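Local coordinates for protein fanconi-associated nuclease 1 homolog (Pseudomonas aeruginosa, PDB 5Y7Q) that belongs to the Fanconi-associated nuclease 1 family, carries a VRR-NUC domain and is modelled here together with bound DNA, at residues L198-N203 and H433-A438; G217-E222 and G480-F485; S341-Q346 and Q555-Q560. One frame throughout, in Å; residues are numbered along the deposited sequence.

Contact 1. Residues L198-N203 and H433-A438; sequences LMYFGN and HPFHSA
His433 meets Tyr200 and Phe201 in a buried aromatic cluster, built where the C-terminal end of helix 190-201 runs up against a type I beta turn spanning His433 to His436. Gly202, just past the helix, takes a positive phi as the chain leaves it. His433 is the main contributor from the turn. Its imidazole has a partner at each nitrogen: NE2 donates to the carbonyl O of Phe201 (3.0 Å, N-H...O angle 144°), while ND1 accepts from the backbone N of Phe435 at 3.2 Å. The first bond is bent, with the donor standing above the carbonyl plane and the oxygen tilted out of the ring plane; the second lies in the ring plane. Together they fix the rotation of the imidazole. Phe201 presents its edge to one face of that ring, CD1 leading, with the planes at 84° and centroids 5.5 Å apart. His436 NE2 covers the opposite face. Tyr200 swings its ring out to the turn because CG lies trans to the backbone N (chi1 177°). Over one face of the phenol sits His433 CB, 4.0 Å from Tyr200 CZ; the two rings themselves are nearly parallel but slid so far apart that they barely overlap. Tyr200 OH reaches on to the turn, 3.3 Å from Pro434 CD, and lies in the plane of the Phe435 ring, at its edge. Outside the two segments, Trp53 makes an edge-to-face pair with Tyr200, and Phe211 of helix 209-215 does the same with Phe435, extending the aromatic packing. Phe435 also closes on Phe201: Phe435 CD2, at the Phe201 ring edge, lies 4.0 Å from Phe201 CE1.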
loop_
_atom_site.group_PDB
_atom_site.type_symbol
_atom_site.label_atom_id
_atom_site.label_comp_id
_atom_site.label_asym_id
_atom_site.label_seq_id
_atom_site.Cartn_x
_atom_site.Cartn_y
_atom_site.Cartn_z
ATOM N N LEU A 198 -12.934 3.739 -9.596
ATOM C CA LEU A 198 -13.042 3.260 -8.234
ATOM C C LEU A 198 -14.204 2.282 -8.105
ATOM O O LEU A 198 -14.118 1.304 -7.358
ATOM C CB LEU A 198 -13.168 4.443 -7.276
ATOM C CG LEU A 198 -13.986 4.147 -6.025
ATOM C CD1 LEU A 198 -13.117 3.504 -4.950
ATOM C CD2 LEU A 198 -14.732 5.360 -5.483
ATOM N N MET A 199 -15.284 2.483 -8.856
ATOM C CA MET A 199 -16.349 1.477 -8.808
ATOM C C MET A 199 -15.874 0.119 -9.340
ATOM O O MET A 199 -16.211 -0.930 -8.775
ATOM C CB MET A 199 -17.581 1.958 -9.572
ATOM C CG MET A 199 -18.646 2.544 -8.685
ATOM S SD MET A 199 -20.020 3.164 -9.661
ATOM C CE MET A 199 -19.139 4.441 -10.546
ATOM N N TYR A 200 -15.092 0.111 -10.421
ATOM C CA TYR A 200 -14.648 -1.170 -10.963
ATOM C C TYR A 200 -13.607 -1.835 -10.061
ATOM O O TYR A 200 -13.680 -3.042 -9.824
ATOM C CB TYR A 200 -14.102 -0.981 -12.373
ATOM C CG TYR A 200 -13.538 -2.236 -13.038
ATOM C CD1 TYR A 200 -14.365 -3.104 -13.726
ATOM C CD2 TYR A 200 -12.166 -2.526 -13.012
ATOM C CE1 TYR A 200 -13.872 -4.236 -14.350
ATOM C CE2 TYR A 200 -11.666 -3.658 -13.644
ATOM C CZ TYR A 200 -12.533 -4.512 -14.314
ATOM O OH TYR A 200 -12.072 -5.647 -14.951
ATOM N N PHE A 201 -12.630 -1.072 -9.556
ATOM C CA PHE A 201 -11.505 -1.661 -8.841
ATOM C C PHE A 201 -11.720 -1.823 -7.345
ATOM O O PHE A 201 -10.975 -2.583 -6.718
ATOM C CB PHE A 201 -10.242 -0.824 -9.033
ATOM C CG PHE A 201 -9.559 -1.049 -10.348
ATOM C CD1 PHE A 201 -9.107 -2.302 -10.705
ATOM C CD2 PHE A 201 -9.359 -0.004 -11.227
ATOM C CE1 PHE A 201 -8.474 -2.507 -11.933
ATOM C CE2 PHE A 201 -8.713 -0.200 -12.448
ATOM C CZ PHE A 201 -8.281 -1.447 -12.808
ATOM N N GLY A 202 -12.712 -1.156 -6.761
ATOM C CA GLY A 202 -12.806 -1.096 -5.313
ATOM C C GLY A 202 -11.776 -0.221 -4.623
ATOM O O GLY A 202 -11.659 -0.295 -3.400
ATOM N N ASN A 203 -11.066 0.641 -5.354
ATOM C CA ASN A 203 -10.003 1.494 -4.823
ATOM C C ASN A 203 -9.539 2.422 -5.944
ATOM O O ASN A 203 -9.782 2.158 -7.125
ATOM C CB ASN A 203 -8.816 0.668 -4.304
ATOM C CG ASN A 203 -8.124 -0.126 -5.418
ATOM O OD1 ASN A 203 -7.295 0.397 -6.156
ATOM N ND2 ASN A 203 -8.493 -1.380 -5.558
ATOM N N HIS A 433 -13.121 -8.598 -9.619
ATOM C CA HIS A 433 -12.571 -8.311 -10.942
ATOM C C HIS A 433 -11.301 -9.144 -11.148
ATOM O O HIS A 433 -10.811 -9.787 -10.214
ATOM C CB HIS A 433 -12.293 -6.806 -11.104
ATOM C CG HIS A 433 -11.466 -6.228 -10.000
ATOM N ND1 HIS A 433 -10.123 -6.505 -9.850
ATOM C CD2 HIS A 433 -11.795 -5.402 -8.977
ATOM C CE1 HIS A 433 -9.661 -5.867 -8.788
ATOM N NE2 HIS A 433 -10.651 -5.171 -8.255
ATOM N N PRO A 434 -10.736 -9.144 -12.360
ATOM C CA PRO A 434 -9.613 -10.044 -12.661
ATOM C C PRO A 434 -8.290 -9.696 -12.001
ATOM O O PRO A 434 -7.331 -10.447 -12.201
ATOM C CB PRO A 434 -9.484 -9.941 -14.186
ATOM C CG PRO A 434 -10.770 -9.524 -14.636
ATOM C CD PRO A 434 -11.293 -8.589 -13.605
ATOM N N PHE A 435 -8.154 -8.518 -11.396
ATOM C CA PHE A 435 -6.869 -7.940 -11.004
ATOM C C PHE A 435 -6.546 -7.949 -9.502
ATOM O O PHE A 435 -5.686 -7.171 -9.081
ATOM C CB PHE A 435 -6.776 -6.540 -11.589
ATOM C CG PHE A 435 -7.057 -6.521 -13.064
ATOM C CD1 PHE A 435 -6.085 -6.922 -13.968
ATOM C CD2 PHE A 435 -8.304 -6.181 -13.539
ATOM C CE1 PHE A 435 -6.341 -6.937 -15.320
ATOM C CE2 PHE A 435 -8.569 -6.197 -14.889
ATOM C CZ PHE A 435 -7.583 -6.572 -15.787
ATOM N N HIS A 436 -7.272 -8.695 -8.667
ATOM C CA HIS A 436 -6.950 -8.760 -7.230
ATOM C C HIS A 436 -5.663 -9.528 -6.941
ATOM O O HIS A 436 -5.540 -10.714 -7.265
ATOM C CB HIS A 436 -8.058 -9.444 -6.432
ATOM C CG HIS A 436 -9.385 -8.765 -6.492
ATOM N ND1 HIS A 436 -9.744 -7.766 -5.616
ATOM C CD2 HIS A 436 -10.461 -8.985 -7.278
ATOM C CE1 HIS A 436 -10.976 -7.375 -5.880
ATOM N NE2 HIS A 436 -11.433 -8.098 -6.886
ATOM N N SER A 437 -4.729 -8.889 -6.240
ATOM C CA SER A 437 -3.585 -9.657 -5.764
ATOM C C SER A 437 -3.894 -10.431 -4.474
ATOM O O SER A 437 -3.259 -11.454 -4.226
ATOM C CB SER A 437 -2.372 -8.744 -5.592
ATOM O OG SER A 437 -2.445 -8.067 -4.364
ATOM N N ALA A 438 -4.902 -10.011 -3.714
ATOM C CA ALA A 438 -5.387 -10.615 -2.483
ATOM C C ALA A 438 -6.897 -10.468 -2.406
ATOM O O ALA A 438 -7.469 -9.571 -3.033
ATOM C CB ALA A 438 -4.766 -9.925 -1.264
#

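Contact 2. Residues G217-E222 and G480-F485; sequences GIYRYE and GLQSPF. With nucleotides of chain D.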
loop_
_atom_site.group_PDB
_atom_site.type_symbol
_atom_site.label_atom_id
_atom_site.label_comp_id
_atom_site.label_asym_id
_atom_site.label_seq_id
_atom_site.Cartn_x
_atom_site.Cartn_y
_atom_site.Cartn_z
ATOM N N GLY A 217 1.532 -10.008 -19.752
ATOM C CA GLY A 217 2.220 -10.948 -18.894
ATOM C C GLY A 217 3.221 -10.326 -17.962
ATOM O O GLY A 217 4.059 -11.039 -17.409
ATOM N N ILE A 218 3.176 -9.007 -17.785
ATOM C CA ILE A 218 4.035 -8.360 -16.801
ATOM C C ILE A 218 3.441 -8.494 -15.406
ATOM O O ILE A 218 4.164 -8.664 -14.425
ATOM C CB ILE A 218 4.263 -6.896 -17.200
ATOM C CG1 ILE A 218 5.090 -6.845 -18.480
ATOM C CG2 ILE A 218 4.963 -6.161 -16.110
ATOM C CD1 ILE A 218 4.673 -5.769 -19.449
ATOM N N TYR A 219 2.123 -8.426 -15.305
ATOM C CA TYR A 219 1.385 -8.700 -14.087
ATOM C C TYR A 219 0.572 -9.952 -14.346
ATOM O O TYR A 219 -0.160 -10.004 -15.334
ATOM C CB TYR A 219 0.433 -7.552 -13.751
ATOM C CG TYR A 219 1.068 -6.238 -13.354
ATOM C CD1 TYR A 219 2.437 -6.127 -13.151
ATOM C CD2 TYR A 219 0.275 -5.103 -13.156
ATOM C CE1 TYR A 219 3.001 -4.918 -12.774
ATOM C CE2 TYR A 219 0.822 -3.896 -12.776
ATOM C CZ TYR A 219 2.186 -3.804 -12.585
ATOM O OH TYR A 219 2.734 -2.599 -12.199
ATOM N N ARG A 220 0.693 -10.961 -13.493
ATOM C CA ARG A 220 -0.086 -12.185 -13.672
ATOM C C ARG A 220 -0.885 -12.429 -12.405
ATOM O O ARG A 220 -0.306 -12.690 -11.346
ATOM C CB ARG A 220 0.800 -13.381 -14.007
ATOM C CG ARG A 220 1.634 -13.209 -15.270
ATOM C CD ARG A 220 2.216 -14.519 -15.781
ATOM N NE ARG A 220 1.299 -15.641 -15.597
ATOM C CZ ARG A 220 1.527 -16.631 -14.738
ATOM N NH1 ARG A 220 2.641 -16.621 -14.024
ATOM N NH2 ARG A 220 0.657 -17.632 -14.596
ATOM N N TYR A 221 -2.204 -12.352 -12.519
ATOM C CA TYR A 221 -3.109 -12.473 -11.391
ATOM C C TYR A 221 -3.808 -13.813 -11.427
ATOM O O TYR A 221 -4.073 -14.355 -12.502
ATOM C CB TYR A 221 -4.158 -11.368 -11.407
ATOM C CG TYR A 221 -3.603 -9.964 -11.221
ATOM C CD1 TYR A 221 -3.290 -9.157 -12.327
ATOM C CD2 TYR A 221 -3.415 -9.437 -9.944
ATOM C CE1 TYR A 221 -2.797 -7.877 -12.159
ATOM C CE2 TYR A 221 -2.924 -8.173 -9.773
ATOM C CZ TYR A 221 -2.625 -7.394 -10.882
ATOM O OH TYR A 221 -2.138 -6.133 -10.681
ATOM N N GLU A 222 -4.106 -14.346 -10.235
ATOM C CA GLU A 222 -4.827 -15.611 -10.151
ATOM C C GLU A 222 -6.274 -15.408 -10.566
ATOM O O GLU A 222 -6.890 -14.390 -10.242
ATOM C CB GLU A 222 -4.761 -16.194 -8.739
ATOM C CG GLU A 222 -5.698 -17.388 -8.475
ATOM C CD GLU A 222 -5.262 -18.706 -9.131
ATOM O OE1 GLU A 222 -5.250 -18.823 -10.383
ATOM O OE2 GLU A 222 -4.953 -19.649 -8.380
ATOM N N GLY A 480 4.777 -17.213 -10.101
ATOM C CA GLY A 480 4.712 -15.894 -10.681
ATOM C C GLY A 480 3.421 -15.151 -10.430
ATOM O O GLY A 480 3.377 -13.929 -10.644
ATOM N N LEU A 481 2.367 -15.855 -10.010
ATOM C CA LEU A 481 1.081 -15.226 -9.762
ATOM C C LEU A 481 1.195 -14.267 -8.586
ATOM O O LEU A 481 1.838 -14.573 -7.590
ATOM C CB LEU A 481 0.013 -16.286 -9.484
ATOM C CG LEU A 481 -0.455 -17.142 -10.663
ATOM C CD1 LEU A 481 -1.662 -17.942 -10.256
ATOM C CD2 LEU A 481 -0.794 -16.292 -11.860
ATOM N N GLN A 482 0.600 -13.086 -8.708
ATOM C CA GLN A 482 0.643 -12.123 -7.613
ATOM C C GLN A 482 -0.214 -12.595 -6.450
ATOM O O GLN A 482 -1.355 -13.030 -6.646
ATOM C CB GLN A 482 0.175 -10.761 -8.095
ATOM C CG GLN A 482 0.967 -10.303 -9.266
ATOM C CD GLN A 482 1.724 -9.063 -8.972
ATOM O OE1 GLN A 482 2.404 -8.965 -7.947
ATOM N NE2 GLN A 482 1.624 -8.086 -9.873
ATOM N N SER A 483 0.355 -12.542 -5.244
ATOM C CA SER A 483 -0.284 -13.046 -4.034
ATOM C C SER A 483 0.173 -12.209 -2.856
ATOM O O SER A 483 1.217 -11.547 -2.916
ATOM C CB SER A 483 0.060 -14.518 -3.784
ATOM O OG SER A 483 1.406 -14.617 -3.331
ATOM N N PRO A 484 -0.577 -12.214 -1.765
ATOM C CA PRO A 484 -0.091 -11.495 -0.576
ATOM C C PRO A 484 1.163 -12.099 0.070
ATOM O O PRO A 484 2.031 -11.341 0.528
ATOM C CB PRO A 484 -1.308 -11.546 0.364
ATOM C CG PRO A 484 -2.085 -12.777 -0.080
ATOM C CD PRO A 484 -1.889 -12.863 -1.556
ATOM N N PHE A 485 1.259 -13.429 0.213
ATOM C CA PHE A 485 2.312 -14.010 1.048
ATOM C C PHE A 485 3.479 -14.685 0.321
ATOM O O PHE A 485 4.417 -15.127 1.000
ATOM C CB PHE A 485 1.712 -15.018 2.020
ATOM C CG PHE A 485 0.597 -14.474 2.821
ATOM C CD1 PHE A 485 -0.700 -14.937 2.631
ATOM C CD2 PHE A 485 0.827 -13.496 3.762
ATOM C CE1 PHE A 485 -1.745 -14.438 3.376
ATOM C CE2 PHE A 485 -0.218 -12.989 4.519
ATOM C CZ PHE A 485 -1.510 -13.459 4.319
ATOM P P DT D 12 3.072 1.755 -8.459
ATOM O OP1 DT D 12 3.431 3.182 -8.264
ATOM O OP2 DT D 12 2.277 1.367 -9.648
ATOM O "O5'" DT D 12 4.416 0.860 -8.434
ATOM C "C5'" DT D 12 4.421 -0.495 -8.958
ATOM C "C4'" DT D 12 5.698 -1.250 -8.564
ATOM O "O4'" DT D 12 5.408 -2.194 -7.482
ATOM C "C3'" DT D 12 6.327 -2.101 -9.672
ATOM O "O3'" DT D 12 7.356 -1.375 -10.317
ATOM C "C2'" DT D 12 6.882 -3.281 -8.888
ATOM C "C1'" DT D 12 5.755 -3.497 -7.901
ATOM N N1 DT D 12 4.535 -4.100 -8.515
ATOM C C2 DT D 12 4.637 -5.205 -9.353
ATOM O O2 DT D 12 5.688 -5.759 -9.633
ATOM N N3 DT D 12 3.443 -5.650 -9.848
ATOM C C4 DT D 12 2.189 -5.119 -9.611
ATOM O O4 DT D 12 1.172 -5.590 -10.104
ATOM C C5 DT D 12 2.164 -3.976 -8.745
ATOM C C6 DT D 12 3.307 -3.530 -8.236
ATOM P P DC D 13 8.390 -2.105 -11.312
ATOM O OP1 DC D 13 9.416 -2.793 -10.491
ATOM O OP2 DC D 13 8.835 -1.024 -12.223
ATOM O "O5'" DC D 13 7.500 -3.197 -12.120
ATOM C "C5'" DC D 13 8.041 -4.521 -12.433
ATOM C "C4'" DC D 13 8.457 -4.653 -13.905
ATOM O "O4'" DC D 13 7.320 -4.387 -14.729
ATOM C "C3'" DC D 13 9.547 -3.689 -14.362
ATOM O "O3'" DC D 13 10.792 -4.344 -14.489
ATOM C "C2'" DC D 13 9.093 -3.156 -15.724
ATOM C "C1'" DC D 13 7.677 -3.647 -15.879
ATOM N N1 DC D 13 6.682 -2.564 -16.049
ATOM C C2 DC D 13 6.268 -2.200 -17.335
ATOM O O2 DC D 13 6.775 -2.773 -18.309
ATOM N N3 DC D 13 5.331 -1.223 -17.472
ATOM C C4 DC D 13 4.820 -0.638 -16.389
ATOM N N4 DC D 13 3.902 0.299 -16.562
ATOM C C5 DC D 13 5.226 -1.001 -15.076
ATOM C C6 DC D 13 6.145 -1.966 -14.952
#
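Arg220 and Gln482 are joined by the backbone hydrogen bond of this contact: Gln482 N donates to Arg220 O at 2.8 Å, nearly straight at 162°. The same carbonyl oxygen also takes a CA-H...O contact from Leu481, its CA 3.3 Å away. The van der Waals packing centres on the Leu481 side chain, whose two methyls lie against charged groups. CD2 lies over one face of the Arg220 guanidinium, toward its rim, 3.4 Å from Arg220 NH2, and CD1 rests against the Glu222 carboxylate, 3.7 Å from Glu222 OE1. The polar ends of both charged residues are held from outside, Arg220 NH1 by Phe479 O and Glu222 OE2 by Trp420 NE1. Two irregular loops thus lie side by side: one follows helix 209-215, the other belongs to the VRR-NUC domain and follows helix 467-478. Nucleic acid contacts make up the third group. The O4 of thymidine DT12 of chain D stands over the centre of one face of the Tyr219 ring, and Tyr221 OH comes within 3.4 Å of the same DT12 O4. Gln482, bent at chi2 (-117°), turns NE2 toward this oxygen as well, but that hydrogen bond is weak and its modelled length doubtfully short. Farther along the strand, Ile218 CG2 packs on the sugar of DC13 of chain D, 3.3 Å from its O4'.

Contact 3. Residues S341-Q346 and Q555-Q560; sequences SDAERQ and QLRWLQ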
loop_
_atom_site.group_PDB
_atom_site.type_symbol
_atom_site.label_atom_id
_atom_site.label_comp_id
_atom_site.label_asym_id
_atom_site.label_seq_id
_atom_site.Cartn_x
_atom_site.Cartn_y
_atom_site.Cartn_z
ATOM N N SER A 341 -3.623 -6.347 21.004
ATOM C CA SER A 341 -2.660 -7.138 20.253
ATOM C C SER A 341 -1.493 -7.459 21.169
ATOM O O SER A 341 -1.410 -6.970 22.299
ATOM C CB SER A 341 -2.176 -6.384 19.017
ATOM O OG SER A 341 -1.654 -5.116 19.382
ATOM N N ASP A 342 -0.560 -8.261 20.654
ATOM C CA ASP A 342 0.662 -8.493 21.410
ATOM C C ASP A 342 1.541 -7.258 21.396
ATOM O O ASP A 342 2.214 -6.966 22.394
ATOM C CB ASP A 342 1.408 -9.708 20.861
ATOM C CG ASP A 342 0.750 -11.028 21.267
ATOM O OD1 ASP A 342 1.002 -12.064 20.603
ATOM O OD2 ASP A 342 -0.028 -11.020 22.251
ATOM N N ALA A 343 1.511 -6.500 20.294
ATOM C CA ALA A 343 2.215 -5.220 20.249
ATOM C C ALA A 343 1.745 -4.299 21.361
ATOM O O ALA A 343 2.546 -3.578 21.975
ATOM C CB ALA A 343 2.017 -4.551 18.894
ATOM N N GLU A 344 0.450 -4.328 21.652
ATOM C CA GLU A 344 -0.059 -3.444 22.678
ATOM C C GLU A 344 0.358 -3.928 24.057
ATOM O O GLU A 344 0.736 -3.115 24.905
ATOM C CB GLU A 344 -1.575 -3.305 22.540
ATOM C CG GLU A 344 -2.177 -2.322 23.523
ATOM C CD GLU A 344 -3.447 -1.661 23.019
ATOM O OE1 GLU A 344 -3.343 -0.773 22.129
ATOM O OE2 GLU A 344 -4.537 -2.023 23.521
ATOM N N ARG A 345 0.349 -5.246 24.288
ATOM C CA ARG A 345 0.864 -5.776 25.555
ATOM C C ARG A 345 2.302 -5.324 25.782
ATOM O O ARG A 345 2.643 -4.771 26.838
ATOM C CB ARG A 345 0.771 -7.311 25.588
ATOM C CG ARG A 345 -0.645 -7.894 25.781
ATOM C CD ARG A 345 -0.655 -9.415 26.067
ATOM N NE ARG A 345 -1.983 -10.026 25.891
ATOM C CZ ARG A 345 -2.852 -10.272 26.878
ATOM N NH1 ARG A 345 -2.547 -9.959 28.135
ATOM N NH2 ARG A 345 -4.032 -10.834 26.609
ATOM N N GLN A 346 3.148 -5.506 24.776
ATOM C CA GLN A 346 4.553 -5.167 24.935
ATOM C C GLN A 346 4.738 -3.679 25.215
ATOM O O GLN A 346 5.544 -3.308 26.083
ATOM C CB GLN A 346 5.328 -5.613 23.695
ATOM C CG GLN A 346 6.732 -5.071 23.598
ATOM C CD GLN A 346 7.347 -5.353 22.252
ATOM O OE1 GLN A 346 6.676 -5.868 21.363
ATOM N NE2 GLN A 346 8.625 -5.020 22.091
ATOM N N GLN A 555 10.325 -7.972 16.106
ATOM C CA GLN A 555 11.392 -8.968 16.180
ATOM C C GLN A 555 11.438 -9.606 17.557
ATOM O O GLN A 555 11.527 -10.831 17.671
ATOM C CB GLN A 555 12.739 -8.331 15.844
ATOM C CG GLN A 555 12.822 -7.770 14.435
ATOM C CD GLN A 555 14.119 -7.041 14.169
ATOM O OE1 GLN A 555 14.572 -6.223 14.979
ATOM N NE2 GLN A 555 14.732 -7.336 13.036
ATOM N N LEU A 556 11.344 -8.786 18.613
ATOM C CA LEU A 556 11.386 -9.306 19.979
ATOM C C LEU A 556 10.221 -10.236 20.260
ATOM O O LEU A 556 10.385 -11.256 20.940
ATOM C CB LEU A 556 11.376 -8.163 20.988
ATOM C CG LEU A 556 12.728 -7.714 21.520
ATOM C CD1 LEU A 556 12.554 -6.429 22.309
ATOM C CD2 LEU A 556 13.327 -8.822 22.372
ATOM N N ARG A 557 9.023 -9.888 19.782
ATOM C CA ARG A 557 7.903 -10.796 19.991
ATOM C C ARG A 557 8.139 -12.114 19.267
ATOM O O ARG A 557 7.804 -13.183 19.785
ATOM C CB ARG A 557 6.598 -10.140 19.547
ATOM C CG ARG A 557 6.514 -8.693 19.992
ATOM C CD ARG A 557 5.103 -8.105 19.902
ATOM N NE ARG A 557 4.956 -7.130 18.826
ATOM C CZ ARG A 557 4.526 -7.451 17.615
ATOM N NH1 ARG A 557 4.217 -8.717 17.356
ATOM N NH2 ARG A 557 4.394 -6.520 16.671
ATOM N N TRP A 558 8.751 -12.066 18.083
ATOM C CA TRP A 558 8.999 -13.315 17.386
ATOM C C TRP A 558 10.078 -14.145 18.074
ATOM O O TRP A 558 9.990 -15.376 18.106
ATOM C CB TRP A 558 9.363 -13.059 15.930
ATOM C CG TRP A 558 8.716 -14.118 15.160
ATOM C CD1 TRP A 558 9.131 -15.420 15.041
ATOM C CD2 TRP A 558 7.465 -14.032 14.478
ATOM N NE1 TRP A 558 8.225 -16.140 14.290
ATOM C CE2 TRP A 558 7.192 -15.310 13.936
ATOM C CE3 TRP A 558 6.560 -12.997 14.251
ATOM C CZ2 TRP A 558 6.053 -15.572 13.185
ATOM C CZ3 TRP A 558 5.435 -13.262 13.514
ATOM C CH2 TRP A 558 5.187 -14.538 12.987
ATOM N N LEU A 559 11.089 -13.497 18.645
ATOM C CA LEU A 559 12.069 -14.220 19.440
ATOM C C LEU A 559 11.423 -14.860 20.659
ATOM O O LEU A 559 11.718 -16.010 20.995
ATOM C CB LEU A 559 13.178 -13.278 19.870
ATOM C CG LEU A 559 14.122 -12.876 18.762
ATOM C CD1 LEU A 559 15.399 -12.427 19.426
ATOM C CD2 LEU A 559 14.358 -14.058 17.881
ATOM N N GLN A 560 10.560 -14.117 21.351
ATOM C CA GLN A 560 9.851 -14.679 22.490
ATOM C C GLN A 560 9.032 -15.886 22.059
ATOM O O GLN A 560 9.077 -16.947 22.690
ATOM C CB GLN A 560 8.962 -13.609 23.129
ATOM C CG GLN A 560 8.269 -14.039 24.421
ATOM C CD GLN A 560 7.201 -13.043 24.884
ATOM O OE1 GLN A 560 7.177 -11.889 24.447
ATOM N NE2 GLN A 560 6.310 -13.493 25.768
#
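Asp342, Ala343 and Gln346 meet Leu556 and Arg557 in a surface helix-helix contact, between the N-terminal part of helix 342-358 and the first half of helix 553-564. The axes of the two short segments cross at 100°, and at their closest approach are 10.9 Å apart, a separation bridged mainly by Arg557. Its chain bends at chi3 (-109°), which lays the guanidinium across the helix start with one face toward the backbone N of Ala343; Ala343 CB is 3.8 Å from Arg557 NH2. Gln346, extended beyond CG, reaches over at about a right angle to the arginine chain and puts OE1 at the guanidinium edge, 3.3 Å from Arg557 NE. Gln346 NE2 comes against Leu556 CD1 at 4.2 Å. Asp342 adds its CB beside Arg557 CD, and its carboxylate could partly offset a positive charge placed near a helix N-terminus. Ser341 caps that end, OG accepting from Glu344 N. On the sheet side, Leu559 packs on Val569 and Val571 of strand 569-577. In chain order helix 553-564 links strand 538-545 to its parallel neighbour 569-577, the beta-alpha-beta crossover of the VRR-NUC family's nuclease core.

Overall arrangement
Contact 1 is buried, contact 2 partly so, and contact 3 lies at the surface, with burial falling as distance from the chain centre grows. Contacts 1 and 2 adjoin: Tyr221 packs on the backbone of Pro434, Phe435 and His436, and Pro484 meets Ser437. Helix 209-215 touches both, through Phe435 on one side and Tyr219 on the other. Their chemistry differs: aromatic rings and a histidine-to-carbonyl hydrogen bond in contact 1; a single backbone hydrogen bond, leucine packing against charged side chains, and nucleotide contacts in contact 2. Contact 3 stands apart, its centre about 33 Å from that of contact 1 and about 31 Å from that of contact 2, and relies on long polar side chains. Contacts 2 and 3 both engage the VRR-NUC domain.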